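Local structure of START domain-containing protein 10 (Homo sapiens, 6SER) at residues Y117-P122 with K126-I131; Q188-P191 with P196-V199; H87-R92 with I100-I105; Y155-R158 with V162-V165. The protein transfers phosphatidylcholine and phosphatidylethanolamine between membranes, preferring lipids with a palmitoyl or stearoyl chain at sn-1 and an unsaturated chain at sn-2. One frame throughout, in Å; residues are numbered along the deposited sequence.

How the interactions relate
All four interactions reach the curved sheet of the START domain, and interactions 1 and 4 each touch the other three. Between interactions 1 and 3, Ser118 O meets Ile100 N at 2.7 Å. Between interactions 1 and 4, Asp129 OD2 forms a salt bridge with Arg163 NH1 at 2.9 Å. Between interactions 1 and 2, Arg128 NH2 meets Pro191 O at 3.1 Å. Interactions 2 and 4 sit on neighbouring strands, with Asp190 O 3.0 Å from Val165 N. Phe103 and Ile105 of interaction 3 pack on Tyr155 of interaction 4. Interactions 2 and 3 are the far pair, with centres 24 Å apart. Small glycol molecules lie near all four and probably come from the crystallisation liquor.

Interaction 1 (Y117-P122 with K126-I131)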
loop_
_atom_site.group_PDB
_atom_site.type_symbol
_atom_site.label_atom_id
_atom_site.label_comp_id
_atom_site.label_asym_id
_atom_site.label_seq_id
_atom_site.Cartn_x
_atom_site.Cartn_y
_atom_site.Cartn_z
ATOM N N TYR A 117 6.655 1.137 -8.420
ATOM C CA TYR A 117 7.362 0.455 -7.335
ATOM C C TYR A 117 7.889 -0.892 -7.820
ATOM O O TYR A 117 7.108 -1.717 -8.308
ATOM C CB TYR A 117 6.431 0.272 -6.137
ATOM C CG TYR A 117 7.040 -0.490 -4.976
ATOM C CD1 TYR A 117 7.694 0.180 -3.947
ATOM C CD2 TYR A 117 6.933 -1.881 -4.892
ATOM C CE1 TYR A 117 8.235 -0.505 -2.870
ATOM C CE2 TYR A 117 7.478 -2.574 -3.818
ATOM C CZ TYR A 117 8.130 -1.878 -2.812
ATOM O OH TYR A 117 8.682 -2.556 -1.747
ATOM N N SER A 118 9.194 -1.125 -7.645
ATOM C CA SER A 118 9.893 -2.361 -7.988
ATOM C C SER A 118 10.468 -3.005 -6.738
ATOM O O SER A 118 10.959 -2.310 -5.845
ATOM C CB SER A 118 11.080 -2.114 -8.923
ATOM O OG SER A 118 10.712 -1.453 -10.099
ATOM N N TRP A 119 10.482 -4.338 -6.704
ATOM C CA TRP A 119 11.111 -5.010 -5.576
ATOM C C TRP A 119 11.715 -6.336 -6.014
ATOM O O TRP A 119 11.325 -6.912 -7.035
ATOM C CB TRP A 119 10.127 -5.195 -4.410
ATOM C CG TRP A 119 9.037 -6.224 -4.553
ATOM C CD1 TRP A 119 9.018 -7.458 -3.977
ATOM C CD2 TRP A 119 7.786 -6.096 -5.262
ATOM N NE1 TRP A 119 7.852 -8.115 -4.296
ATOM C CE2 TRP A 119 7.077 -7.303 -5.076
ATOM C CE3 TRP A 119 7.202 -5.087 -6.033
ATOM C CZ2 TRP A 119 5.816 -7.525 -5.630
ATOM C CZ3 TRP A 119 5.946 -5.312 -6.582
ATOM C CH2 TRP A 119 5.269 -6.523 -6.381
ATOM N N ARG A 120 12.690 -6.803 -5.245
ATOM C CA ARG A 120 13.398 -8.009 -5.633
ATOM C C ARG A 120 12.789 -9.229 -4.951
ATOM O O ARG A 120 12.156 -9.134 -3.898
ATOM C CB ARG A 120 14.891 -7.890 -5.318
ATOM C CG ARG A 120 15.196 -7.430 -3.918
ATOM C CD ARG A 120 16.699 -7.277 -3.713
ATOM N NE ARG A 120 17.201 -6.045 -4.306
ATOM C CZ ARG A 120 17.283 -4.887 -3.658
ATOM N NH1 ARG A 120 16.898 -4.805 -2.389
ATOM N NH2 ARG A 120 17.747 -3.812 -4.283
ATOM N N CYS A 121 12.837 -10.314 -5.671
ATOM C CA CYS A 121 12.349 -11.604 -5.174
ATOM C C CYS A 121 13.508 -12.587 -5.192
ATOM O O CYS A 121 14.396 -12.409 -5.937
ATOM C CB CYS A 121 11.184 -12.062 -6.025
ATOM S SG CYS A 121 9.808 -10.911 -6.058
ATOM N N PRO A 122 13.508 -13.614 -4.337
ATOM C CA PRO A 122 14.567 -14.600 -4.310
ATOM C C PRO A 122 14.780 -15.262 -5.673
ATOM O O PRO A 122 13.871 -15.691 -6.229
ATOM C CB PRO A 122 14.123 -15.587 -3.245
ATOM C CG PRO A 122 12.687 -15.301 -3.000
ATOM C CD PRO A 122 12.489 -13.866 -3.374
ATOM N N LYS A 126 11.729 -13.916 -10.537
ATOM C CA LYS A 126 12.236 -12.632 -11.032
ATOM C C LYS A 126 11.751 -11.473 -10.148
ATOM O O LYS A 126 10.930 -11.673 -9.321
ATOM C CB LYS A 126 12.274 -12.565 -12.552
ATOM C CG LYS A 126 11.032 -12.261 -13.322
ATOM C CD LYS A 126 11.020 -13.010 -14.627
ATOM C CE LYS A 126 12.030 -12.580 -15.647
ATOM N NZ LYS A 126 11.465 -12.506 -16.994
ATOM N N ASN A 127 12.339 -10.311 -10.328
ATOM C CA ASN A 127 11.912 -9.117 -9.588
ATOM C C ASN A 127 10.568 -8.656 -10.139
ATOM O O ASN A 127 10.255 -8.955 -11.226
ATOM C CB ASN A 127 12.992 -8.043 -9.594
ATOM C CG ASN A 127 14.310 -8.489 -9.027
ATOM O OD1 ASN A 127 14.367 -9.235 -8.093
ATOM N ND2 ASN A 127 15.381 -8.003 -9.580
ATOM N N ARG A 128 9.821 -7.934 -9.343
ATOM C CA ARG A 128 8.448 -7.522 -9.663
ATOM C C ARG A 128 8.300 -6.012 -9.654
ATOM O O ARG A 128 9.022 -5.392 -9.027
ATOM C CB ARG A 128 7.510 -8.131 -8.641
ATOM C CG ARG A 128 6.862 -9.402 -9.134
ATOM C CD ARG A 128 7.297 -10.630 -8.427
ATOM N NE ARG A 128 6.530 -11.669 -9.021
ATOM C CZ ARG A 128 6.990 -12.825 -9.378
ATOM N NH1 ARG A 128 8.223 -13.150 -9.141
ATOM N NH2 ARG A 128 6.193 -13.647 -9.956
ATOM N N ASP A 129 7.321 -5.508 -10.356
ATOM C CA ASP A 129 6.992 -4.078 -10.405
ATOM C C ASP A 129 5.489 -3.887 -10.503
ATOM O O ASP A 129 4.845 -4.715 -10.979
ATOM C CB ASP A 129 7.807 -3.318 -11.448
ATOM C CG ASP A 129 7.551 -3.611 -12.900
ATOM O OD1 ASP A 129 6.875 -4.538 -13.206
ATOM O OD2 ASP A 129 8.066 -2.921 -13.660
ATOM N N VAL A 130 5.039 -2.755 -10.053
ATOM C CA VAL A 130 3.629 -2.344 -10.082
ATOM C C VAL A 130 3.508 -0.890 -10.474
ATOM O O VAL A 130 4.339 -0.125 -10.175
ATOM C CB VAL A 130 2.930 -2.561 -8.737
ATOM C CG1 VAL A 130 2.632 -3.999 -8.490
ATOM C CG2 VAL A 130 3.668 -1.971 -7.576
ATOM N N ILE A 131 2.449 -0.611 -11.191
ATOM C CA ILE A 131 2.005 0.747 -11.465
ATOM C C ILE A 131 0.656 0.880 -10.787
ATOM O O ILE A 131 -0.260 0.108 -11.093
ATOM C CB ILE A 131 1.870 1.005 -12.976
ATOM C CG1 ILE A 131 3.163 0.664 -13.721
ATOM C CG2 ILE A 131 1.424 2.426 -13.248
ATOM C CD1 ILE A 131 4.189 1.709 -13.604
#
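Trp119 and Arg128 make the tight part of this contact. CB of Arg128 lies over one face of the indole, 3.5 Å from the centroid of the six-membered ring of Trp119. It is 12° off the ring normal, a CH-pi contact. With chi1 at 73°, Trp119 CG stands between its own backbone N and carbonyl carbon, and the ring reaches over the neighbouring strand. At the ring edge, Trp119 CZ3 meets Val130 CG1 at 4.0 Å. The other branch of Val130, CG2, touches CB of Tyr117 at 3.8 Å.

All four residues share one face of an antiparallel beta hairpin, strands 112-119 and 127-139 of the START domain. Tyr117 with Val130 and Trp119 with Arg128 are hydrogen-bonded pairs, each with two backbone bonds. Ser118 and Asp129 form the non-hydrogen-bonded pair between them. Their side chains are on the opposite face, where Ser118 OG lies 3.7 Å from Asp129 CB.

Toward the turn the regular strand pairing stops. There Cys121 N donates to Asn127 OD1 at 3.1 Å, in the carbonyl plane and on a lone pair. Cys121 SG rests on Arg128 CD at 3.5 Å. The guanidinium of Arg128 continues to the carbonyl of Pro191. The loose side is at Arg120 and Lys126, which are exposed. Arg120 touches Asn127 through CB, and Lys126 NZ is bonded to Lys159 O.

Interaction 2 (Q188-P191 with P196-V199); sequences QVDP and PKWV
Asp190 OD2 is gripped by two donors. One is Lys197 NZ, at 2.8 Å from Asp190 OD2, in a hydrogen-bonded salt bridge. The other is the backbone N of Lys192, just past the end of the strand. The ammonium meets OD2 on the syn side and lies 20° out of the carboxylate plane. It clearly prefers this oxygen, since Asp190 OD1 is 3.6 Å from Lys197 NZ. The methylene next to the charge also comes close, with Lys197 CE 3.3 Å from Asp190 OD2.

The two side chains cross at about a right angle. Asp190 stands at the end of strand 181-190. Lys197 is in the first turn of helix 197-227, just after Pro196 at the N-cap position. The bridge therefore spans the connection from the last long strand to the long C-terminal helix of the helix-grip START fold. The backbones stay well apart here, with 7.9 Å between the CA atoms of Asp190 and Lys197. The lysine bends at chi2 (35°), and its extended outer part then carries NZ to the carboxylate.

Leu65, from a loop, touches both side chains. Asp190 is buried and Lys197 only partly so. The nearby ammonium probably helps to keep the buried carboxylate ionised. Lys197 is a succinylation site by similarity but is unmodified here. Succinylation would replace its positive charge with a negative one, and would probably break this bridge.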
loop_
_atom_site.group_PDB
_atom_site.type_symbol
_atom_site.label_atom_id
_atom_site.label_comp_id
_atom_site.label_asym_id
_atom_site.label_seq_id
_atom_site.Cartn_x
_atom_site.Cartn_y
_atom_site.Cartn_z
ATOM N N GLN A 188 -4.502 -7.195 -1.357
ATOM C CA GLN A 188 -4.711 -8.343 -2.225
ATOM C C GLN A 188 -3.880 -8.083 -3.479
ATOM O O GLN A 188 -4.265 -7.270 -4.322
ATOM C CB GLN A 188 -6.188 -8.528 -2.547
ATOM C CG GLN A 188 -6.483 -9.769 -3.376
ATOM C CD GLN A 188 -7.954 -9.900 -3.695
ATOM O OE1 GLN A 188 -8.664 -8.899 -3.836
ATOM N NE2 GLN A 188 -8.432 -11.140 -3.793
ATOM N N VAL A 189 -2.756 -8.747 -3.543
ATOM C CA VAL A 189 -1.831 -8.609 -4.604
ATOM C C VAL A 189 -1.489 -9.890 -5.324
ATOM O O VAL A 189 -1.057 -10.817 -4.730
ATOM C CB VAL A 189 -0.530 -8.027 -4.057
ATOM C CG1 VAL A 189 0.502 -7.919 -5.134
ATOM C CG2 VAL A 189 -0.768 -6.689 -3.444
ATOM N N ASP A 190 -1.641 -9.880 -6.632
ATOM C CA ASP A 190 -1.317 -10.991 -7.479
ATOM C C ASP A 190 0.047 -10.758 -8.071
ATOM O O ASP A 190 0.235 -9.891 -8.828
ATOM C CB ASP A 190 -2.357 -11.100 -8.575
ATOM C CG ASP A 190 -2.272 -12.377 -9.345
ATOM O OD1 ASP A 190 -3.199 -12.705 -10.046
ATOM O OD2 ASP A 190 -1.273 -13.034 -9.282
ATOM N N PRO A 191 1.057 -11.564 -7.675
ATOM C CA PRO A 191 2.422 -11.432 -8.193
ATOM C C PRO A 191 2.552 -12.083 -9.578
ATOM O O PRO A 191 3.622 -12.012 -10.156
ATOM C CB PRO A 191 3.286 -12.212 -7.188
ATOM C CG PRO A 191 2.344 -12.597 -6.061
ATOM C CD PRO A 191 0.962 -12.628 -6.680
ATOM N N PRO A 196 2.305 -20.437 -7.453
ATOM C CA PRO A 196 0.927 -20.837 -7.149
ATOM C C PRO A 196 0.303 -19.847 -6.172
ATOM O O PRO A 196 0.965 -19.343 -5.261
ATOM C CB PRO A 196 1.083 -22.234 -6.532
ATOM C CG PRO A 196 2.424 -22.707 -6.975
ATOM C CD PRO A 196 3.277 -21.473 -7.066
ATOM N N LYS A 197 -0.984 -19.563 -6.389
ATOM C CA LYS A 197 -1.696 -18.597 -5.555
ATOM C C LYS A 197 -1.621 -18.966 -4.075
ATOM O O LYS A 197 -1.398 -18.095 -3.225
ATOM C CB LYS A 197 -3.151 -18.484 -6.017
ATOM C CG LYS A 197 -3.417 -17.388 -7.053
ATOM C CD LYS A 197 -2.256 -17.199 -8.026
ATOM C CE LYS A 197 -2.524 -16.079 -9.042
ATOM N NZ LYS A 197 -1.336 -15.767 -9.918
ATOM N N TRP A 198 -1.785 -20.253 -3.745
ATOM C CA TRP A 198 -1.748 -20.657 -2.340
ATOM C C TRP A 198 -0.362 -20.472 -1.736
ATOM O O TRP A 198 -0.238 -20.239 -0.530
ATOM C CB TRP A 198 -2.211 -22.111 -2.183
ATOM C CG TRP A 198 -1.381 -23.088 -2.944
ATOM C CD1 TRP A 198 -1.578 -23.502 -4.231
ATOM C CD2 TRP A 198 -0.213 -23.770 -2.477
ATOM N NE1 TRP A 198 -0.607 -24.402 -4.591
ATOM C CE2 TRP A 198 0.245 -24.582 -3.532
ATOM C CE3 TRP A 198 0.492 -23.773 -1.268
ATOM C CZ2 TRP A 198 1.375 -25.390 -3.417
ATOM C CZ3 TRP A 198 1.616 -24.577 -1.156
ATOM C CH2 TRP A 198 2.044 -25.374 -2.225
ATOM N N VAL A 199 0.691 -20.571 -2.550
ATOM C CA VAL A 199 2.018 -20.229 -2.052
ATOM C C VAL A 199 2.095 -18.745 -1.717
ATOM O O VAL A 199 2.762 -18.348 -0.752
ATOM C CB VAL A 199 3.090 -20.624 -3.084
ATOM C CG1 VAL A 199 4.479 -20.248 -2.577
ATOM C CG2 VAL A 199 2.997 -22.107 -3.396
#

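Interaction 3 (H87-R92 with I100-I105); sequences HDIEYR and IETFDI
Ile89 makes most of the van der Waals contacts here, and both of its branches are used. CG2 rests on the strand backbone, 3.3 Å from Thr102 O. The same atom makes the methyl-to-methyl contact, with Thr102 CG2 at 3.9 Å. Ile89 CD1, the end of the other branch, reaches the carboxylate of Asp104 and lies 3.3 Å from its OD2. Chi1 of -75° puts CG2 of Ile89 anti to the backbone N and CG1 beside that N; chi2 (107°) then brings CD1 to Asp104. Arg92 adds a looser touch one turn on, with CB 4.1 Å from Thr102 CG2.

The polar groups find partners elsewhere. Thr102 OG1 is bonded to Tyr116 O on the next strand. Asp104 OD2 pairs with Arg134, and Arg92 NH1 pairs with Asp96.

A third kind of bond holds the start of helix 89-95. Asp88 is its N-cap, and Tyr91 N donates to Asp88 OD2 at 2.8 Å. The donor comes from above the carboxylate plane, 51° out of it. Asp88 OD1 is held by Tyr222 OH on the C-terminal helix.

Helix 89-95 thus meets strand 99-109 largely through methyl groups set against a carbonyl oxygen and a carboxylate. Such methyl-to-oxygen contacts fix little direction, and the polar atoms Thr102 OG1, Asp104 OD2 and Arg92 NH1 are satisfied outside the pair.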
loop_
_atom_site.group_PDB
_atom_site.type_symbol
_atom_site.label_atom_id
_atom_site.label_comp_id
_atom_site.label_asym_id
_atom_site.label_seq_id
_atom_site.Cartn_x
_atom_site.Cartn_y
_atom_site.Cartn_z
ATOM N N HIS A 87 3.723 7.946 3.262
ATOM C CA HIS A 87 3.722 8.838 2.108
ATOM C C HIS A 87 5.114 9.055 1.521
ATOM O O HIS A 87 5.233 9.315 0.321
ATOM C CB HIS A 87 3.122 10.195 2.490
ATOM C CG HIS A 87 1.658 10.322 2.190
ATOM N ND1 HIS A 87 1.159 10.321 0.905
ATOM C CD2 HIS A 87 0.587 10.491 3.008
ATOM C CE1 HIS A 87 -0.156 10.470 0.943
ATOM N NE2 HIS A 87 -0.528 10.571 2.208
ATOM N N ASP A 88 6.170 8.951 2.335
ATOM C CA ASP A 88 7.503 9.431 1.958
ATOM C C ASP A 88 8.183 8.436 1.031
ATOM O O ASP A 88 8.903 7.539 1.474
ATOM C CB ASP A 88 8.349 9.672 3.204
ATOM C CG ASP A 88 9.581 10.521 2.920
ATOM O OD1 ASP A 88 9.861 11.444 3.706
ATOM O OD2 ASP A 88 10.266 10.262 1.906
ATOM N N ILE A 89 7.992 8.628 -0.280
ATOM C CA ILE A 89 8.615 7.754 -1.279
ATOM C C ILE A 89 10.123 7.697 -1.091
ATOM O O ILE A 89 10.733 6.624 -1.176
ATOM C CB ILE A 89 8.253 8.207 -2.708
ATOM C CG1 ILE A 89 6.816 7.826 -3.042
ATOM C CG2 ILE A 89 9.171 7.557 -3.728
ATOM C CD1 ILE A 89 5.890 8.980 -3.067
ATOM N N GLU A 90 10.749 8.849 -0.834
ATOM C CA GLU A 90 12.203 8.898 -0.714
ATOM C C GLU A 90 12.705 8.034 0.436
ATOM O O GLU A 90 13.700 7.315 0.295
ATOM C CB GLU A 90 12.662 10.343 -0.520
ATOM C CG GLU A 90 14.130 10.439 -0.207
ATOM C CD GLU A 90 14.600 11.863 0.088
ATOM O OE1 GLU A 90 15.799 12.114 -0.098
ATOM O OE2 GLU A 90 13.793 12.718 0.506
ATOM N N TYR A 91 12.039 8.116 1.592
ATOM C CA TYR A 91 12.396 7.334 2.774
ATOM C C TYR A 91 12.256 5.824 2.566
ATOM O O TYR A 91 12.938 5.065 3.257
ATOM C CB TYR A 91 11.511 7.769 3.944
ATOM C CG TYR A 91 11.912 7.248 5.303
ATOM C CD1 TYR A 91 13.205 7.422 5.784
ATOM C CD2 TYR A 91 10.981 6.619 6.132
ATOM C CE1 TYR A 91 13.567 6.970 7.049
ATOM C CE2 TYR A 91 11.334 6.165 7.397
ATOM C CZ TYR A 91 12.622 6.341 7.848
ATOM O OH TYR A 91 12.968 5.887 9.096
ATOM N N ARG A 92 11.394 5.375 1.640
ATOM C CA ARG A 92 11.199 3.941 1.420
ATOM C C ARG A 92 12.520 3.223 1.211
ATOM O O ARG A 92 12.751 2.149 1.774
ATOM C CB ARG A 92 10.286 3.690 0.217
ATOM C CG ARG A 92 8.836 3.366 0.559
ATOM C CD ARG A 92 8.587 1.871 0.845
ATOM N NE ARG A 92 7.205 1.664 1.284
ATOM C CZ ARG A 92 6.590 0.487 1.377
ATOM N NH1 ARG A 92 7.222 -0.634 1.055
ATOM N NH2 ARG A 92 5.327 0.435 1.788
ATOM N N ILE A 100 13.548 -1.835 -5.249
ATOM C CA ILE A 100 14.586 -1.537 -6.231
ATOM C C ILE A 100 14.476 -0.061 -6.579
ATOM O O ILE A 100 15.409 0.724 -6.379
ATOM C CB ILE A 100 14.444 -2.380 -7.512
ATOM C CG1 ILE A 100 14.288 -3.868 -7.205
ATOM C CG2 ILE A 100 15.639 -2.145 -8.438
ATOM C CD1 ILE A 100 15.497 -4.472 -6.588
ATOM N N GLU A 101 13.311 0.308 -7.092
ATOM C CA GLU A 101 13.014 1.628 -7.616
ATOM C C GLU A 101 11.607 1.978 -7.155
ATOM O O GLU A 101 10.723 1.116 -7.178
ATOM C CB GLU A 101 13.093 1.610 -9.147
ATOM C CG GLU A 101 13.736 2.806 -9.771
ATOM C CD GLU A 101 14.049 2.578 -11.239
ATOM O OE1 GLU A 101 13.821 1.446 -11.736
ATOM O OE2 GLU A 101 14.525 3.533 -11.894
ATOM N N THR A 102 11.396 3.218 -6.712
ATOM C CA THR A 102 10.034 3.671 -6.444
ATOM C C THR A 102 9.976 5.183 -6.599
ATOM O O THR A 102 10.850 5.894 -6.100
ATOM C CB THR A 102 9.543 3.242 -5.046
ATOM O OG1 THR A 102 8.185 3.664 -4.865
ATOM C CG2 THR A 102 10.410 3.852 -3.923
ATOM N N PHE A 103 8.947 5.666 -7.289
ATOM C CA PHE A 103 8.793 7.094 -7.543
ATOM C C PHE A 103 7.390 7.342 -8.058
ATOM O O PHE A 103 6.772 6.453 -8.649
ATOM C CB PHE A 103 9.819 7.599 -8.565
ATOM C CG PHE A 103 9.853 6.794 -9.832
ATOM C CD1 PHE A 103 8.996 7.083 -10.886
ATOM C CD2 PHE A 103 10.743 5.731 -9.967
ATOM C CE1 PHE A 103 9.028 6.324 -12.061
ATOM C CE2 PHE A 103 10.791 4.978 -11.132
ATOM C CZ PHE A 103 9.929 5.273 -12.183
ATOM N N ASP A 104 6.893 8.551 -7.832
ATOM C CA ASP A 104 5.619 8.934 -8.421
ATOM C C ASP A 104 5.830 9.334 -9.870
ATOM O O ASP A 104 6.903 9.808 -10.253
ATOM C CB ASP A 104 4.977 10.088 -7.650
ATOM C CG ASP A 104 4.342 9.635 -6.348
ATOM O OD1 ASP A 104 4.037 8.427 -6.223
ATOM O OD2 ASP A 104 4.145 10.486 -5.456
ATOM N N ILE A 105 4.793 9.135 -10.672
ATOM C CA ILE A 105 4.840 9.391 -12.106
ATOM C C ILE A 105 4.113 10.675 -12.464
ATOM O O ILE A 105 4.619 11.504 -13.222
ATOM C CB ILE A 105 4.251 8.189 -12.875
ATOM C CG1 ILE A 105 5.134 6.949 -12.679
ATOM C CG2 ILE A 105 4.034 8.544 -14.358
ATOM C CD1 ILE A 105 4.538 5.672 -13.233
#

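Interaction 4 (Y155-R158 with V162-V165)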
loop_
_atom_site.group_PDB
_atom_site.type_symbol
_atom_site.label_atom_id
_atom_site.label_comp_id
_atom_site.label_asym_id
_atom_site.label_seq_id
_atom_site.Cartn_x
_atom_site.Cartn_y
_atom_site.Cartn_z
ATOM N N TYR A 155 4.661 3.159 -19.303
ATOM C CA TYR A 155 5.234 2.178 -18.384
ATOM C C TYR A 155 4.689 0.796 -18.714
ATOM O O TYR A 155 3.970 0.190 -17.910
ATOM C CB TYR A 155 4.960 2.569 -16.930
ATOM C CG TYR A 155 5.697 3.827 -16.543
ATOM C CD1 TYR A 155 6.904 3.773 -15.858
ATOM C CD2 TYR A 155 5.208 5.075 -16.905
ATOM C CE1 TYR A 155 7.588 4.923 -15.535
ATOM C CE2 TYR A 155 5.886 6.226 -16.587
ATOM C CZ TYR A 155 7.068 6.152 -15.900
ATOM O OH TYR A 155 7.726 7.328 -15.594
ATOM N N PRO A 156 5.029 0.255 -19.886
ATOM C CA PRO A 156 4.614 -1.110 -20.216
ATOM C C PRO A 156 5.431 -2.112 -19.422
ATOM O O PRO A 156 6.454 -1.748 -18.822
ATOM C CB PRO A 156 4.908 -1.208 -21.722
ATOM C CG PRO A 156 6.096 -0.327 -21.898
ATOM C CD PRO A 156 5.931 0.812 -20.915
ATOM N N PRO A 157 5.024 -3.379 -19.387
ATOM C CA PRO A 157 5.839 -4.385 -18.699
ATOM C C PRO A 157 7.260 -4.421 -19.244
ATOM O O PRO A 157 7.508 -4.171 -20.425
ATOM C CB PRO A 157 5.105 -5.703 -18.992
ATOM C CG PRO A 157 3.690 -5.296 -19.295
ATOM C CD PRO A 157 3.806 -3.963 -19.982
ATOM N N ARG A 158 8.194 -4.754 -18.371
ATOM C CA ARG A 158 9.589 -4.933 -18.740
ATOM C C ARG A 158 9.920 -6.413 -18.778
ATOM O O ARG A 158 9.518 -7.164 -17.887
ATOM C CB ARG A 158 10.507 -4.236 -17.743
ATOM C CG ARG A 158 10.616 -2.759 -17.976
ATOM C CD ARG A 158 10.779 -2.036 -16.664
ATOM N NE ARG A 158 11.950 -2.504 -15.934
ATOM C CZ ARG A 158 13.191 -2.095 -16.165
ATOM N NH1 ARG A 158 13.423 -1.197 -17.114
ATOM N NH2 ARG A 158 14.199 -2.581 -15.448
ATOM N N VAL A 162 8.538 -9.100 -13.593
ATOM C CA VAL A 162 7.152 -9.568 -13.694
ATOM C C VAL A 162 6.261 -8.412 -13.285
ATOM O O VAL A 162 6.502 -7.882 -12.302
ATOM C CB VAL A 162 6.932 -10.781 -12.790
ATOM C CG1 VAL A 162 5.485 -11.164 -12.715
ATOM C CG2 VAL A 162 7.761 -11.938 -13.260
ATOM N N ARG A 163 5.309 -8.042 -14.100
ATOM C CA ARG A 163 4.369 -6.987 -13.712
ATOM C C ARG A 163 3.292 -7.577 -12.830
ATOM O O ARG A 163 2.506 -8.252 -13.288
ATOM C CB ARG A 163 3.750 -6.273 -14.899
ATOM C CG ARG A 163 2.857 -5.123 -14.482
ATOM C CD ARG A 163 3.760 -4.085 -13.915
ATOM N NE ARG A 163 3.650 -3.158 -14.955
ATOM C CZ ARG A 163 4.564 -2.631 -15.682
ATOM N NH1 ARG A 163 5.835 -2.822 -15.488
ATOM N NH2 ARG A 163 4.169 -1.818 -16.601
ATOM N N ALA A 164 3.307 -7.245 -11.571
ATOM C CA ALA A 164 2.293 -7.690 -10.621
ATOM C C ALA A 164 1.089 -6.769 -10.690
ATOM O O ALA A 164 1.119 -5.773 -11.324
ATOM C CB ALA A 164 2.879 -7.724 -9.265
ATOM N N VAL A 165 0.047 -7.207 -10.053
ATOM C CA VAL A 165 -1.220 -6.470 -10.031
ATOM C C VAL A 165 -1.677 -6.301 -8.597
ATOM O O VAL A 165 -1.891 -7.228 -7.922
ATOM C CB VAL A 165 -2.319 -7.156 -10.840
ATOM C CG1 VAL A 165 -3.610 -6.400 -10.751
ATOM C CG2 VAL A 165 -1.943 -7.454 -12.251
#
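The guanidinium of Arg163 is the flat group here, and the loop 155-158 wraps round it. Pro157 CA lies over one face, 3.7 Å from Arg163 CZ. The carbonyl of Tyr155 and Pro156 N are at the edge, near the plane. Tyr155 O is modelled only 2.4 Å from Arg163 NH2, which is doubtfully short. Pro156 O lies 3.2 Å from Arg163 NH2, but the angle is too poor for a hydrogen bond.

Arg163 CG is anti to the backbone N (chi1 -176°), and the chain then bends at chi2 and chi3. This brings the guanidinium up against the 155-158 backbone. The ring of Pro157 crosses the arginine at about a right angle, with CD 4.0 Å from Arg163 NH2.

The contact joins the loop between strands 142-151 and 161-175 to the start of the second of these strands. Arg163 NH1 holds Asp129 OD2 on the neighbouring strand 127-139. Arg158 is turned to its own partner, Asp160, and its NE stays 6.1 Å from Arg163 NH1.

Pro156 and Pro157 have no backbone N-H to give, so this part of the loop meets Arg163 with carbonyls and carbon atoms. Each arginine has a carboxylate partner, which probably eases any repulsion between the two positive charges.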